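Local coordinates for beta-d-glucoside glucohydrolase (Hypocrea jecorina, PDB 3ZZ1), which probably hydrolyses terminal, non-reducing beta-D-glucosyl residues, releasing beta-D-glucose, as a secreted fungal family 3 beta-glucosidase of cellulose degradation, at residues P77-A82 / W127-G131. Residues are numbered along the deposited sequence.
Sequences PGVQAA and WEGFG
Trp127, chi1 near +60°, meets Pro77 at the edge of its indole, Pro77 CB lying 3.6 Å from Trp127 CE3. Pro77 is the N-cap of helix 78-83; with no amide hydrogen and phi near -54°, it suits a position just before the first turn. The loop 127-131, 3-10 at 127-128 and more extended at Gly129, runs against that turn, bringing CA of Gly78 within 5.1 Å of CA of Gly129 and CA of Val79 within 4.5 Å of CA of Phe130. A CB on Gly78 would strike the carbonyls of Glu128 and Gly129, so glycine permits this closeness. Val79 N donates to Trp127 O (3.2 Å), while a water accepts from Gly78 N (2.8 Å) and donates to Glu128 O (2.9 Å). Phe130, chi1 near -64°, has CB 3.7 Å from Ala82 CB and fills the gap to helix 134-150. Buried within the family 3 N-terminal domain, helix-start amides thus find acceptors in loop carbonyls, directly or through water, while small and apolar side chains close the packing.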
loop_
_atom_site.group_PDB
_atom_site.type_symbol
_atom_site.label_atom_id
_atom_site.label_comp_id
_atom_site.label_asym_id
_atom_site.label_seq_id
_atom_site.Cartn_x
_atom_site.Cartn_y
_atom_site.Cartn_z
ATOM N N PRO A 77 1.213 -3.199 -7.641
ATOM C CA PRO A 77 1.112 -3.169 -6.184
ATOM C C PRO A 77 0.860 -1.756 -5.665
ATOM O O PRO A 77 1.219 -0.774 -6.327
ATOM C CB PRO A 77 2.494 -3.633 -5.743
ATOM C CG PRO A 77 2.903 -4.585 -6.808
ATOM C CD PRO A 77 2.355 -4.023 -8.088
ATOM N N GLY A 78 0.255 -1.664 -4.487
ATOM C CA GLY A 78 0.013 -0.380 -3.833
ATOM C C GLY A 78 1.246 0.502 -3.696
ATOM O O GLY A 78 1.147 1.728 -3.791
ATOM N N VAL A 79 2.410 -0.113 -3.476
ATOM C CA VAL A 79 3.652 0.653 -3.286
ATOM C C VAL A 79 4.006 1.479 -4.536
ATOM O O VAL A 79 4.467 2.624 -4.427
ATOM C CB VAL A 79 4.842 -0.237 -2.796
ATOM C CG1 VAL A 79 5.377 -1.145 -3.910
ATOM C CG2 VAL A 79 5.964 0.623 -2.209
ATOM N N GLN A 80 3.753 0.904 -5.713
ATOM C CA GLN A 80 3.991 1.599 -6.976
ATOM C C GLN A 80 3.023 2.771 -7.150
ATOM O O GLN A 80 3.422 3.849 -7.598
ATOM C CB GLN A 80 3.897 0.633 -8.161
ATOM C CG GLN A 80 4.546 1.153 -9.446
ATOM C CD GLN A 80 6.067 1.224 -9.363
ATOM O OE1 GLN A 80 6.668 0.840 -8.361
ATOM N NE2 GLN A 80 6.695 1.708 -10.428
ATOM N N ALA A 81 1.760 2.552 -6.780
ATOM C CA ALA A 81 0.742 3.606 -6.816
ATOM C C ALA A 81 1.104 4.784 -5.903
ATOM O O ALA A 81 0.979 5.944 -6.297
ATOM C CB ALA A 81 -0.633 3.040 -6.466
ATOM N N ALA A 82 1.565 4.485 -4.692
ATOM C CA ALA A 82 2.034 5.527 -3.776
ATOM C C ALA A 82 3.303 6.218 -4.286
ATOM O O ALA A 82 3.504 7.406 -4.041
ATOM C CB ALA A 82 2.264 4.955 -2.398
ATOM N N TRP A 127 5.267 -4.058 0.343
ATOM C CA TRP A 127 4.966 -3.680 -1.043
ATOM C C TRP A 127 3.470 -3.640 -1.372
ATOM O O TRP A 127 3.066 -2.975 -2.329
ATOM C CB TRP A 127 5.691 -4.624 -2.019
ATOM C CG TRP A 127 5.293 -6.065 -1.858
ATOM C CD1 TRP A 127 5.852 -6.975 -1.004
ATOM C CD2 TRP A 127 4.249 -6.756 -2.553
ATOM N NE1 TRP A 127 5.221 -8.189 -1.126
ATOM C CE2 TRP A 127 4.234 -8.082 -2.070
ATOM C CE3 TRP A 127 3.325 -6.386 -3.541
ATOM C CZ2 TRP A 127 3.329 -9.038 -2.536
ATOM C CZ3 TRP A 127 2.429 -7.337 -4.006
ATOM C CH2 TRP A 127 2.438 -8.648 -3.505
ATOM N N GLU A 128 2.655 -4.360 -0.600
ATOM C CA GLU A 128 1.201 -4.367 -0.809
ATOM C C GLU A 128 0.551 -3.072 -0.338
ATOM O O GLU A 128 -0.520 -2.695 -0.823
ATOM C CB GLU A 128 0.543 -5.547 -0.105
ATOM C CG GLU A 128 0.947 -6.896 -0.640
ATOM C CD GLU A 128 -0.036 -7.976 -0.261
ATOM O OE1 GLU A 128 -1.188 -7.930 -0.755
ATOM O OE2 GLU A 128 0.345 -8.874 0.521
ATOM N N GLY A 129 1.207 -2.405 0.613
ATOM C CA GLY A 129 0.737 -1.143 1.161
ATOM C C GLY A 129 1.140 0.054 0.322
ATOM O O GLY A 129 1.280 -0.047 -0.894
ATOM N N PHE A 130 1.329 1.194 0.976
ATOM C CA PHE A 130 1.574 2.454 0.267
ATOM C C PHE A 130 2.814 3.205 0.752
ATOM O O PHE A 130 2.871 4.433 0.668
ATOM C CB PHE A 130 0.345 3.364 0.366
ATOM C CG PHE A 130 -0.879 2.814 -0.313
ATOM C CD1 PHE A 130 -0.959 2.764 -1.705
ATOM C CD2 PHE A 130 -1.962 2.367 0.438
ATOM C CE1 PHE A 130 -2.094 2.262 -2.337
ATOM C CE2 PHE A 130 -3.101 1.865 -0.182
ATOM C CZ PHE A 130 -3.169 1.811 -1.578
ATOM N N GLY A 131 3.806 2.468 1.243
ATOM C CA GLY A 131 5.001 3.087 1.829
ATOM C C GLY A 131 4.906 3.248 3.338
ATOM O O GLY A 131 3.926 2.823 3.956
HETATM O O HOH W 1 -0.951 -3.972 -3.392
#